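Local structure of hypothetical protein Atu1826 (Agrobacterium tumefaciens, 2I3D) at residues Gly136-Met141 against Phe161-Pro166; Pro168-Ile173 against Lys198-Thr203; Met23-Phe28 against Glu36-Pro41; Ile49-His54 against Leu83-Arg88. The protein is of unknown function but is probably a hydrolase of the alpha/beta hydrolase fold, related to the S15 family of X-Pro dipeptidyl-peptidases. All coordinates share one frame; numbering follows the deposited sequence.

Interaction 1: Gly136-Met141 against Phe161-Pro166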
loop_
_atom_site.group_PDB
_atom_site.type_symbol
_atom_site.label_atom_id
_atom_site.label_comp_id
_atom_site.label_asym_id
_atom_site.label_seq_id
_atom_site.Cartn_x
_atom_site.Cartn_y
_atom_site.Cartn_z
ATOM N N GLY B 136 12.351 -8.583 10.796
ATOM C CA GLY B 136 13.406 -9.082 9.944
ATOM C C GLY B 136 14.773 -9.090 10.613
ATOM O O GLY B 136 15.551 -10.056 10.482
HETATM N N MSE B 137 15.074 -8.017 11.329
HETATM C CA MSE B 137 16.391 -7.944 11.972
HETATM C C MSE B 137 16.477 -8.925 13.154
HETATM O O MSE B 137 17.571 -9.423 13.465
HETATM C CB MSE B 137 16.799 -6.503 12.309
HETATM C CG MSE B 137 16.915 -5.636 11.035
HETATM SE SE MSE B 137 17.807 -3.942 11.263
HETATM C CE MSE B 137 19.656 -4.597 11.131
ATOM N N GLN B 138 15.336 -9.208 13.797
ATOM C CA GLN B 138 15.324 -10.214 14.849
ATOM C C GLN B 138 15.576 -11.597 14.207
ATOM O O GLN B 138 16.306 -12.443 14.759
ATOM C CB GLN B 138 13.990 -10.202 15.580
ATOM C CG GLN B 138 13.802 -8.965 16.458
ATOM C CD GLN B 138 12.448 -8.998 17.165
ATOM O OE1 GLN B 138 12.230 -9.815 18.084
ATOM N NE2 GLN B 138 11.515 -8.151 16.693
ATOM N N LEU B 139 14.990 -11.838 13.039
ATOM C CA LEU B 139 15.195 -13.146 12.396
ATOM C C LEU B 139 16.679 -13.288 11.985
ATOM O O LEU B 139 17.304 -14.340 12.180
ATOM C CB LEU B 139 14.275 -13.293 11.192
ATOM C CG LEU B 139 14.328 -14.647 10.473
ATOM C CD1 LEU B 139 13.747 -15.753 11.380
ATOM C CD2 LEU B 139 13.564 -14.545 9.151
ATOM N N LEU B 140 17.237 -12.204 11.439
ATOM C CA LEU B 140 18.651 -12.124 11.080
ATOM C C LEU B 140 19.537 -12.524 12.256
ATOM O O LEU B 140 20.448 -13.346 12.122
ATOM C CB LEU B 140 18.953 -10.665 10.694
ATOM C CG LEU B 140 20.426 -10.250 10.500
ATOM C CD1 LEU B 140 20.925 -10.863 9.226
ATOM C CD2 LEU B 140 20.580 -8.752 10.447
HETATM N N MSE B 141 19.253 -11.949 13.411
HETATM C CA MSE B 141 20.040 -12.233 14.616
HETATM C C MSE B 141 20.025 -13.732 14.977
HETATM O O MSE B 141 21.048 -14.263 15.419
HETATM C CB MSE B 141 19.517 -11.351 15.771
HETATM C CG MSE B 141 20.471 -11.159 16.928
HETATM SE SE MSE B 141 22.134 -10.239 16.391
HETATM C CE MSE B 141 23.081 -10.893 17.977
ATOM N N PHE B 161 15.561 -2.121 19.112
ATOM C CA PHE B 161 16.564 -2.797 18.241
ATOM C C PHE B 161 17.866 -3.181 18.961
ATOM O O PHE B 161 18.871 -3.500 18.311
ATOM C CB PHE B 161 16.904 -1.883 17.047
ATOM C CG PHE B 161 15.834 -1.867 15.993
ATOM C CD1 PHE B 161 16.021 -2.513 14.787
ATOM C CD2 PHE B 161 14.661 -1.140 16.205
ATOM C CE1 PHE B 161 15.015 -2.498 13.789
ATOM C CE2 PHE B 161 13.628 -1.055 15.222
ATOM C CZ PHE B 161 13.818 -1.745 13.989
ATOM N N SER B 162 17.867 -3.087 20.292
ATOM C CA SER B 162 19.125 -3.168 20.993
ATOM C C SER B 162 19.605 -4.634 21.044
ATOM O O SER B 162 20.758 -4.873 21.414
ATOM C CB SER B 162 19.046 -2.510 22.372
ATOM O OG SER B 162 18.395 -3.358 23.210
ATOM N N PHE B 163 18.764 -5.589 20.613
ATOM C CA PHE B 163 19.196 -7.012 20.417
ATOM C C PHE B 163 20.314 -7.160 19.350
ATOM O O PHE B 163 20.956 -8.196 19.264
ATOM C CB PHE B 163 18.015 -7.910 20.034
ATOM C CG PHE B 163 17.382 -7.520 18.707
ATOM C CD1 PHE B 163 17.899 -7.992 17.511
ATOM C CD2 PHE B 163 16.297 -6.647 18.673
ATOM C CE1 PHE B 163 17.335 -7.598 16.278
ATOM C CE2 PHE B 163 15.749 -6.236 17.443
ATOM C CZ PHE B 163 16.276 -6.699 16.263
ATOM N N LEU B 164 20.472 -6.169 18.475
ATOM C CA LEU B 164 21.520 -6.219 17.442
ATOM C C LEU B 164 22.889 -5.922 18.062
ATOM O O LEU B 164 23.412 -4.775 18.032
ATOM C CB LEU B 164 21.241 -5.200 16.370
ATOM C CG LEU B 164 20.107 -5.582 15.411
ATOM C CD1 LEU B 164 19.642 -4.336 14.610
ATOM C CD2 LEU B 164 20.500 -6.769 14.461
ATOM N N ALA B 165 23.495 -6.954 18.612
ATOM C CA ALA B 165 24.690 -6.737 19.428
ATOM C C ALA B 165 25.613 -7.964 19.404
ATOM O O ALA B 165 25.738 -8.681 20.410
ATOM C CB ALA B 165 24.286 -6.397 20.849
ATOM N N PRO B 166 26.340 -8.158 18.290
ATOM C CA PRO B 166 26.278 -7.202 17.199
ATOM C C PRO B 166 25.386 -7.712 16.055
ATOM O O PRO B 166 25.003 -8.898 15.990
ATOM C CB PRO B 166 27.742 -7.143 16.723
ATOM C CG PRO B 166 28.193 -8.589 16.909
ATOM C CD PRO B 166 27.337 -9.223 18.012
#
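Helix residues Q138 and M141 face F163 and L164 of the loop 161-166, with the M141 and L164 CA atoms 6.8 Å apart. The loop begins with a type I beta turn from F161 to L164, closed by L164 N bonding to F161 O. L164 is then the centre of an inverse gamma turn, and a cis peptide precedes P166.

The F163 ring lies against the helix backbone. Its CG sits between its own N and carbonyl carbon (chi1 63°), which swings the ring toward the helix. Q138 CG lies over one face of the ring, 3.7 Å from the centroid, in a CH-pi contact. The Q138 chain crosses the F163 side chain at about a right angle, and NE2 makes a weak bond back to W134 O. At the ring edge, F163 CE1 is 3.4 Å from M137 O, which also accepts the helical bond from M141 N.

Residues 136-141 belong to helix 131-142, which follows a probable nucleophile elbow in a probable alpha/beta hydrolase fold. The loop joins strands 146-152 and 171-176.

Selenomethionine M137 was modelled in two conformers. In the one described, SE approaches the edge of the F161 ring, 4.0 Å from F161 CE1, as a Met-aromatic contact. M137 and L164 cross at about a right angle, M137 CE meeting both L164 methyls. Selenomethionine M141 is bent at chi2 (62°) and slides past F163 in the opposite direction. Its CB is 4.1 Å from F163 CD1. Its SE comes 3.2 Å from P166 O and 4.3 Å from L164 CD2.

Interaction 2: Pro168-Ile173 against Lys198-Thr203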
loop_
_atom_site.group_PDB
_atom_site.type_symbol
_atom_site.label_atom_id
_atom_site.label_comp_id
_atom_site.label_asym_id
_atom_site.label_seq_id
_atom_site.Cartn_x
_atom_site.Cartn_y
_atom_site.Cartn_z
ATOM N N PRO B 168 24.971 -9.193 12.759
ATOM C CA PRO B 168 25.869 -10.210 12.190
ATOM C C PRO B 168 26.218 -10.094 10.672
ATOM O O PRO B 168 27.107 -10.807 10.142
ATOM C CB PRO B 168 25.104 -11.502 12.511
ATOM C CG PRO B 168 23.690 -11.103 12.317
ATOM C CD PRO B 168 23.604 -9.729 12.940
ATOM N N SER B 169 25.500 -9.219 9.980
ATOM C CA SER B 169 25.604 -9.150 8.526
ATOM C C SER B 169 25.566 -7.709 8.063
ATOM O O SER B 169 25.038 -6.812 8.763
ATOM C CB SER B 169 24.447 -9.917 7.855
ATOM O OG SER B 169 24.499 -11.296 8.207
ATOM N N SER B 170 26.123 -7.503 6.874
ATOM C CA SER B 170 26.009 -6.240 6.174
ATOM C C SER B 170 24.590 -6.132 5.583
ATOM O O SER B 170 23.985 -7.125 5.197
ATOM C CB SER B 170 27.030 -6.228 5.035
ATOM O OG SER B 170 28.359 -6.221 5.596
ATOM N N GLY B 171 24.102 -4.903 5.460
ATOM C CA GLY B 171 22.796 -4.717 4.825
ATOM C C GLY B 171 22.501 -3.244 4.599
ATOM O O GLY B 171 23.332 -2.355 4.873
ATOM N N LEU B 172 21.286 -3.002 4.128
ATOM C CA LEU B 172 20.807 -1.670 3.732
ATOM C C LEU B 172 19.731 -1.200 4.711
ATOM O O LEU B 172 18.781 -1.952 4.999
ATOM C CB LEU B 172 20.186 -1.802 2.334
ATOM C CG LEU B 172 19.452 -0.544 1.825
ATOM C CD1 LEU B 172 20.408 0.601 1.556
ATOM C CD2 LEU B 172 18.670 -0.888 0.580
ATOM N N ILE B 173 19.862 0.047 5.179
ATOM C CA ILE B 173 18.803 0.699 5.946
ATOM C C ILE B 173 18.443 1.900 5.109
ATOM O O ILE B 173 19.323 2.686 4.713
ATOM C CB ILE B 173 19.264 1.087 7.364
ATOM C CG1 ILE B 173 19.536 -0.182 8.170
ATOM C CG2 ILE B 173 18.226 1.955 8.051
ATOM C CD1 ILE B 173 20.088 0.038 9.580
ATOM N N LYS B 198 32.573 -3.825 14.061
ATOM C CA LYS B 198 33.519 -4.113 12.963
ATOM C C LYS B 198 33.087 -5.345 12.163
ATOM O O LYS B 198 32.378 -6.213 12.669
ATOM C CB LYS B 198 34.953 -4.312 13.468
ATOM C CG LYS B 198 35.566 -3.076 14.083
ATOM C CD LYS B 198 36.436 -3.493 15.257
ATOM C CE LYS B 198 37.015 -2.284 15.955
ATOM N NZ LYS B 198 35.990 -1.202 16.232
ATOM N N GLY B 199 33.467 -5.398 10.895
ATOM C CA GLY B 199 33.252 -6.603 10.142
ATOM C C GLY B 199 31.937 -6.641 9.398
ATOM O O GLY B 199 31.647 -7.595 8.694
ATOM N N ILE B 200 31.144 -5.595 9.551
ATOM C CA ILE B 200 29.981 -5.413 8.688
ATOM C C ILE B 200 30.033 -4.002 8.090
ATOM O O ILE B 200 30.677 -3.104 8.650
ATOM C CB ILE B 200 28.610 -5.593 9.441
ATOM C CG1 ILE B 200 28.429 -4.511 10.519
ATOM C CG2 ILE B 200 28.464 -7.060 9.997
ATOM C CD1 ILE B 200 27.083 -4.601 11.221
ATOM N N LEU B 201 29.311 -3.807 6.980
ATOM C CA LEU B 201 29.073 -2.456 6.444
ATOM C C LEU B 201 27.566 -2.245 6.422
ATOM O O LEU B 201 26.814 -3.024 5.770
ATOM C CB LEU B 201 29.579 -2.349 4.993
ATOM C CG LEU B 201 29.339 -0.975 4.333
ATOM C CD1 LEU B 201 30.082 0.123 5.096
ATOM C CD2 LEU B 201 29.765 -0.959 2.874
ATOM N N ILE B 202 27.158 -1.186 7.113
ATOM C CA ILE B 202 25.777 -0.682 7.068
ATOM C C ILE B 202 25.703 0.382 5.969
ATOM O O ILE B 202 26.393 1.425 6.049
ATOM C CB ILE B 202 25.298 -0.099 8.433
ATOM C CG1 ILE B 202 25.358 -1.164 9.530
ATOM C CG2 ILE B 202 23.882 0.454 8.317
ATOM C CD1 ILE B 202 24.450 -2.384 9.326
ATOM N N THR B 203 24.926 0.107 4.929
ATOM C CA THR B 203 24.705 1.101 3.860
ATOM C C THR B 203 23.413 1.807 4.258
ATOM O O THR B 203 22.357 1.162 4.354
ATOM C CB THR B 203 24.581 0.417 2.479
ATOM O OG1 THR B 203 25.872 -0.134 2.143
ATOM C CG2 THR B 203 24.160 1.424 1.397
HETATM O O HOH W 1 29.501 -8.494 6.589
#
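G171 and L172 pair in parallel with I202 and T203, as neighbouring strands of a beta-alpha-beta crossover. Helix 184-195 makes the connection, and strand 202-207 is the outermost strand at this end of the chain's sheet.

Between the backbones, T203 N donates to G171 O at 2.9 Å, and T203 O accepts from I173 N at the same length. Both bonds run nearly along the C=O axis. T203 O also takes a CA-H contact from L172 CA at 3.3 Å. Before the strands pair regularly, the bond from G171 N to L201 O is weak.

Apolar contacts lie on both faces of the pair. On one face L172 CD1 meets T203 CG2 at 3.8 Å, and Y228 of helix 218-233 touches both residues. On the other face I173 CD1 reaches I202 CG2, and L194 of helix 184-195 packs on both. Further back, I200 CG2 presses on the backbone at S169 C, 3.5 Å away. S169 O is buried here with no partner in the model, while S169 OG bonds to I146 O.

One side chain joins the polar pattern. S170 OG is turned beside its own N (chi1 -67°), where it accepts the N-H of L201 almost straight, at 174°. The same OG is 2.7 Å from a water, which also donates to G199 O.

Interaction 3: Met23-Phe28 against Glu36-Pro41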
loop_
_atom_site.group_PDB
_atom_site.type_symbol
_atom_site.label_atom_id
_atom_site.label_comp_id
_atom_site.label_asym_id
_atom_site.label_seq_id
_atom_site.Cartn_x
_atom_site.Cartn_y
_atom_site.Cartn_z
HETATM N N MSE B 23 0.011 -22.413 -7.011
HETATM C CA MSE B 23 1.032 -21.333 -6.773
HETATM C C MSE B 23 0.888 -20.181 -7.777
HETATM O O MSE B 23 0.338 -20.376 -8.883
HETATM C CB MSE B 23 2.447 -21.921 -6.724
HETATM C CG MSE B 23 2.676 -22.766 -5.471
HETATM SE SE MSE B 23 3.990 -24.203 -5.751
HETATM C CE MSE B 23 4.155 -24.953 -3.919
ATOM N N PRO B 24 1.352 -18.967 -7.408
ATOM C CA PRO B 24 2.184 -18.665 -6.212
ATOM C C PRO B 24 1.452 -18.658 -4.880
ATOM O O PRO B 24 2.099 -18.491 -3.847
ATOM C CB PRO B 24 2.725 -17.261 -6.505
ATOM C CG PRO B 24 1.726 -16.648 -7.401
ATOM C CD PRO B 24 1.039 -17.750 -8.183
ATOM N N GLU B 25 0.126 -18.799 -4.888
ATOM C CA GLU B 25 -0.635 -18.824 -3.634
ATOM C C GLU B 25 -0.282 -20.086 -2.862
ATOM O O GLU B 25 -0.419 -21.185 -3.406
ATOM C CB GLU B 25 -2.146 -18.831 -3.894
ATOM C CG GLU B 25 -2.693 -17.629 -4.641
ATOM C CD GLU B 25 -2.429 -17.677 -6.151
ATOM O OE1 GLU B 25 -1.905 -18.706 -6.665
ATOM O OE2 GLU B 25 -2.740 -16.675 -6.843
ATOM N N VAL B 26 0.151 -19.920 -1.614
ATOM C CA VAL B 26 0.486 -21.031 -0.708
ATOM C C VAL B 26 -0.127 -20.798 0.675
ATOM O O VAL B 26 -0.437 -19.656 1.070
ATOM C CB VAL B 26 2.023 -21.245 -0.549
ATOM C CG1 VAL B 26 2.632 -21.663 -1.869
ATOM C CG2 VAL B 26 2.750 -19.982 0.065
ATOM N N ILE B 27 -0.378 -21.909 1.369
ATOM C CA ILE B 27 -0.773 -21.907 2.772
ATOM C C ILE B 27 0.212 -22.830 3.454
ATOM O O ILE B 27 0.502 -23.933 2.945
ATOM C CB ILE B 27 -2.240 -22.429 2.982
ATOM C CG1 ILE B 27 -3.277 -21.373 2.568
ATOM C CG2 ILE B 27 -2.463 -22.835 4.427
ATOM C CD1 ILE B 27 -4.728 -21.891 2.535
ATOM N N PHE B 28 0.772 -22.392 4.571
ATOM C CA PHE B 28 1.658 -23.272 5.349
ATOM C C PHE B 28 1.337 -23.078 6.828
ATOM O O PHE B 28 0.562 -22.197 7.195
ATOM C CB PHE B 28 3.144 -23.027 5.033
ATOM C CG PHE B 28 3.587 -21.592 5.238
ATOM C CD1 PHE B 28 4.175 -21.200 6.442
ATOM C CD2 PHE B 28 3.412 -20.640 4.217
ATOM C CE1 PHE B 28 4.603 -19.852 6.631
ATOM C CE2 PHE B 28 3.803 -19.318 4.397
ATOM C CZ PHE B 28 4.393 -18.919 5.596
ATOM N N GLU B 36 -0.854 -17.557 5.237
ATOM C CA GLU B 36 -1.057 -17.327 3.833
ATOM C C GLU B 36 0.213 -16.686 3.220
ATOM O O GLU B 36 0.766 -15.740 3.786
ATOM C CB GLU B 36 -2.268 -16.385 3.694
ATOM C CG GLU B 36 -2.546 -15.920 2.327
ATOM C CD GLU B 36 -3.687 -14.926 2.253
ATOM O OE1 GLU B 36 -3.918 -14.076 3.170
ATOM O OE2 GLU B 36 -4.348 -14.999 1.216
ATOM N N GLY B 37 0.665 -17.191 2.070
ATOM C CA GLY B 37 1.872 -16.636 1.418
ATOM C C GLY B 37 1.787 -16.594 -0.092
ATOM O O GLY B 37 0.785 -17.067 -0.686
ATOM N N ARG B 38 2.815 -15.969 -0.688
ATOM C CA ARG B 38 3.037 -15.955 -2.128
ATOM C C ARG B 38 4.477 -16.345 -2.338
ATOM O O ARG B 38 5.388 -15.724 -1.767
ATOM C CB ARG B 38 2.780 -14.559 -2.730
ATOM C CG ARG B 38 1.340 -14.083 -2.567
ATOM C CD ARG B 38 0.366 -14.979 -3.345
ATOM N NE ARG B 38 -1.014 -14.533 -3.193
ATOM C CZ ARG B 38 -1.918 -15.082 -2.384
ATOM N NH1 ARG B 38 -1.621 -16.135 -1.637
ATOM N NH2 ARG B 38 -3.139 -14.581 -2.328
ATOM N N TYR B 39 4.683 -17.362 -3.161
ATOM C CA TYR B 39 5.935 -18.086 -3.265
ATOM C C TYR B 39 6.362 -18.251 -4.705
ATOM O O TYR B 39 5.580 -18.719 -5.532
ATOM C CB TYR B 39 5.706 -19.449 -2.630
ATOM C CG TYR B 39 6.704 -20.529 -2.934
ATOM C CD1 TYR B 39 8.042 -20.427 -2.548
ATOM C CD2 TYR B 39 6.279 -21.725 -3.550
ATOM C CE1 TYR B 39 8.957 -21.490 -2.810
ATOM C CE2 TYR B 39 7.162 -22.771 -3.790
ATOM C CZ TYR B 39 8.490 -22.653 -3.424
ATOM O OH TYR B 39 9.348 -23.709 -3.686
ATOM N N GLN B 40 7.597 -17.863 -5.012
ATOM C CA GLN B 40 8.182 -18.078 -6.349
ATOM C C GLN B 40 9.535 -18.756 -6.232
ATOM O O GLN B 40 10.534 -18.103 -5.876
ATOM C CB GLN B 40 8.376 -16.777 -7.124
ATOM C CG GLN B 40 7.116 -15.964 -7.372
ATOM C CD GLN B 40 6.397 -16.362 -8.649
ATOM O OE1 GLN B 40 5.235 -15.979 -8.868
ATOM N NE2 GLN B 40 7.083 -17.134 -9.506
ATOM N N PRO B 41 9.598 -20.065 -6.564
ATOM C CA PRO B 41 10.898 -20.712 -6.454
ATOM C C PRO B 41 11.855 -20.289 -7.569
ATOM O O PRO B 41 11.430 -19.969 -8.685
ATOM C CB PRO B 41 10.564 -22.211 -6.557
ATOM C CG PRO B 41 9.333 -22.255 -7.416
ATOM C CD PRO B 41 8.549 -20.986 -7.050
#
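V26 and G37 form a hydrogen-bonded antiparallel pair, flanked by the non-hydrogen-bonded pairs E25-R38 and I27-E36; the N-to-C directions of strand segments 25-28 and 36-40 are 128° apart, well short of strictly antiparallel. V26 N donates to G37 O at 3.1 Å and G37 N returns a bond to V26 O. Two residues further along, Y39 N donates to P24 O, in the carbonyl plane on a lone pair.

In the R38 conformer described, one of two deposited, NH1 also bonds to G37 O, at 2.7 Å, from the carbonyl face opposite to V26 N. The R38 chain folds back at chi2 (-64°), which lays the guanidinium against the E25 side chain, with E25 CG over the centre of one face. E25 OE2 lies well out of the guanidinium plane, with no N-H pointing at it; it has a weak, long ion pair with K180 of the second subunit.

On the other side of the strands, V26 CG2 rests 3.5 Å from G37 C, where glycine has no side chain to intervene. V26 CG1 packs on Y39 CB at 3.9 Å. Selenomethionine M23 places SE at the edge of the Y39 ring, near its plane, 5.2 Å from the centroid, as a Met-aromatic contact; M23 CE is 3.7 Å from Y39 CE2. W113 of helix 101-117 meets the rings of F28 and Y39. The contact is a beta hairpin at one edge of the sheet of what is probably an alpha/beta hydrolase fold.

Interaction 4: Ile49-His54 against Leu83-Arg88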
loop_
_atom_site.group_PDB
_atom_site.type_symbol
_atom_site.label_atom_id
_atom_site.label_comp_id
_atom_site.label_asym_id
_atom_site.label_seq_id
_atom_site.Cartn_x
_atom_site.Cartn_y
_atom_site.Cartn_z
ATOM N N ILE B 49 17.508 -17.892 -0.728
ATOM C CA ILE B 49 16.126 -17.595 -0.346
ATOM C C ILE B 49 15.977 -16.130 0.105
ATOM O O ILE B 49 16.804 -15.603 0.836
ATOM C CB ILE B 49 15.637 -18.536 0.767
ATOM C CG1 ILE B 49 15.551 -19.975 0.210
ATOM C CG2 ILE B 49 14.260 -18.115 1.301
ATOM C CD1 ILE B 49 15.588 -21.079 1.264
ATOM N N ALA B 50 14.881 -15.509 -0.302
ATOM C CA ALA B 50 14.566 -14.175 0.198
ATOM C C ALA B 50 13.197 -14.230 0.880
ATOM O O ALA B 50 12.250 -14.764 0.296
ATOM C CB ALA B 50 14.561 -13.153 -0.935
ATOM N N ILE B 51 13.101 -13.715 2.103
ATOM C CA ILE B 51 11.829 -13.619 2.845
ATOM C C ILE B 51 11.492 -12.131 2.991
ATOM O O ILE B 51 12.359 -11.342 3.435
ATOM C CB ILE B 51 11.968 -14.221 4.274
ATOM C CG1 ILE B 51 12.506 -15.674 4.193
ATOM C CG2 ILE B 51 10.660 -14.178 5.030
ATOM C CD1 ILE B 51 11.571 -16.737 3.534
ATOM N N ILE B 52 10.258 -11.764 2.666
ATOM C CA ILE B 52 9.839 -10.348 2.668
ATOM C C ILE B 52 8.747 -10.148 3.723
ATOM O O ILE B 52 7.722 -10.893 3.685
ATOM C CB ILE B 52 9.281 -9.910 1.270
ATOM C CG1 ILE B 52 10.082 -10.543 0.123
ATOM C CG2 ILE B 52 9.204 -8.362 1.198
ATOM C CD1 ILE B 52 11.543 -10.110 0.031
ATOM N N LEU B 53 8.940 -9.163 4.624
ATOM C CA LEU B 53 8.092 -8.982 5.809
ATOM C C LEU B 53 7.378 -7.636 5.786
ATOM O O LEU B 53 7.990 -6.616 5.488
ATOM C CB LEU B 53 8.940 -9.134 7.098
ATOM C CG LEU B 53 9.646 -10.498 7.178
ATOM C CD1 LEU B 53 10.656 -10.565 8.344
ATOM C CD2 LEU B 53 8.600 -11.633 7.226
ATOM N N HIS B 54 6.074 -7.640 6.083
ATOM C CA HIS B 54 5.241 -6.438 5.883
ATOM C C HIS B 54 5.047 -5.562 7.147
ATOM O O HIS B 54 5.427 -5.971 8.269
ATOM C CB HIS B 54 3.893 -6.859 5.242
ATOM C CG HIS B 54 2.979 -7.607 6.169
ATOM N ND1 HIS B 54 2.309 -7.008 7.213
ATOM C CD2 HIS B 54 2.563 -8.902 6.146
ATOM C CE1 HIS B 54 1.531 -7.904 7.810
ATOM N NE2 HIS B 54 1.655 -9.055 7.175
ATOM N N LEU B 83 9.697 -15.612 -0.888
ATOM C CA LEU B 83 8.410 -15.769 -0.198
ATOM C C LEU B 83 8.040 -14.462 0.482
ATOM O O LEU B 83 8.874 -13.914 1.191
ATOM C CB LEU B 83 8.511 -16.874 0.867
ATOM C CG LEU B 83 7.271 -17.084 1.738
ATOM C CD1 LEU B 83 6.124 -17.729 0.921
ATOM C CD2 LEU B 83 7.631 -17.917 2.928
ATOM N N ARG B 84 6.836 -13.937 0.240
ATOM C CA ARG B 84 6.228 -12.963 1.135
ATOM C C ARG B 84 5.012 -13.637 1.756
ATOM O O ARG B 84 4.420 -14.550 1.176
ATOM C CB ARG B 84 5.820 -11.664 0.427
ATOM C CG ARG B 84 4.832 -11.864 -0.772
ATOM C CD ARG B 84 4.649 -10.525 -1.523
ATOM N NE ARG B 84 3.405 -10.482 -2.295
ATOM C CZ ARG B 84 3.245 -11.023 -3.507
ATOM N NH1 ARG B 84 4.237 -11.673 -4.114
ATOM N NH2 ARG B 84 2.073 -10.908 -4.112
ATOM N N PHE B 85 4.638 -13.208 2.945
ATOM C CA PHE B 85 3.456 -13.811 3.588
ATOM C C PHE B 85 2.800 -12.850 4.575
ATOM O O PHE B 85 3.407 -11.879 5.010
ATOM C CB PHE B 85 3.871 -15.106 4.322
ATOM C CG PHE B 85 4.664 -14.868 5.587
ATOM C CD1 PHE B 85 4.013 -14.824 6.827
ATOM C CD2 PHE B 85 6.054 -14.649 5.535
ATOM C CE1 PHE B 85 4.724 -14.559 8.002
ATOM C CE2 PHE B 85 6.770 -14.372 6.727
ATOM C CZ PHE B 85 6.098 -14.339 7.943
ATOM N N ASN B 86 1.547 -13.153 4.932
ATOM C CA ASN B 86 0.801 -12.359 5.881
ATOM C C ASN B 86 1.070 -12.857 7.278
ATOM O O ASN B 86 0.959 -14.064 7.537
ATOM C CB ASN B 86 -0.689 -12.429 5.573
ATOM C CG ASN B 86 -1.101 -11.442 4.504
ATOM O OD1 ASN B 86 -0.432 -10.407 4.290
ATOM N ND2 ASN B 86 -2.232 -11.723 3.842
ATOM N N PHE B 87 1.420 -11.940 8.173
ATOM C CA PHE B 87 1.560 -12.312 9.602
ATOM C C PHE B 87 0.233 -12.845 10.143
ATOM O O PHE B 87 -0.840 -12.552 9.580
ATOM C CB PHE B 87 2.014 -11.138 10.472
ATOM C CG PHE B 87 3.476 -10.792 10.306
ATOM C CD1 PHE B 87 4.491 -11.751 10.518
ATOM C CD2 PHE B 87 3.841 -9.474 9.978
ATOM C CE1 PHE B 87 5.859 -11.389 10.350
ATOM C CE2 PHE B 87 5.194 -9.088 9.839
ATOM C CZ PHE B 87 6.209 -10.051 10.005
ATOM N N ARG B 88 0.295 -13.613 11.236
ATOM C CA ARG B 88 -0.947 -14.028 11.953
ATOM C C ARG B 88 -1.936 -12.876 12.064
ATOM O O ARG B 88 -1.540 -11.726 12.392
ATOM C CB ARG B 88 -0.626 -14.540 13.370
ATOM C CG ARG B 88 0.015 -13.502 14.296
ATOM C CD ARG B 88 0.522 -14.156 15.611
ATOM N NE ARG B 88 1.488 -15.217 15.355
ATOM C CZ ARG B 88 1.817 -16.153 16.250
ATOM N NH1 ARG B 88 1.264 -16.104 17.462
ATOM N NH2 ARG B 88 2.697 -17.107 15.945
HETATM O O HOH W 2 5.092 -10.053 3.477
HETATM O O HOH W 3 5.247 -10.504 6.781
#
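F85 O is gripped by two waters and lies at the edge of the H54 ring, in its plane, 3.3 Å from H54 CD2. The waters bridge the strands where direct pairing gives out. One donates to F85 O and to I52 O, the latter at 2.8 Å. The other donates to F85 O and accepts from H54 N. Earlier, L83 N bonds to A50 O at 2.9 Å, and I52 N to L83 O.

H54 NE2 accepts the N-H of F87 at 3.1 Å, in a nearly straight bond (172°) tilted from the ring plane. With H54 ND1 also bonded to a nearby residue, this should help to set the ring's rotation. The F87 edge points at the H54 face, with F87 CD2 3.5 Å from H54 CE1. On the face that carries I51 and L83, I51 CD1 lies 4.1 Å from L83 CB.

In alpha/beta hydrolases the loop after the strand equivalent to 49-53 often contributes to the oxyanion hole; H54 begins that loop here, but such a role is not established.

Strand 49-53 lies between strands 81-85 and 124-129. Helix 66-77 packs on I52 and R84; helix 101-117 covers L83 and F85.

Along the chain the order is interaction 3, interaction 4, interaction 1, interaction 2. Three of them reach one mixed sheet: interaction 3 is the hairpin at one end, interaction 2 holds the last strand at the other, about 30 Å away between centres. Interaction 4 is about 10 Å from interaction 3, centre to centre, and the two are joined by probable backbone bonds between strands 33-40 and 81-85. Interaction 1 sits beside the sheet, on helix 131-142. It touches interaction 2 through L140 and M141, and interaction 4 through G136 and L53. S130, H212 and D179 have the geometry of a possible Ser-His-Asp triad; S130 lies just before helix 131-142, which carries interaction 1.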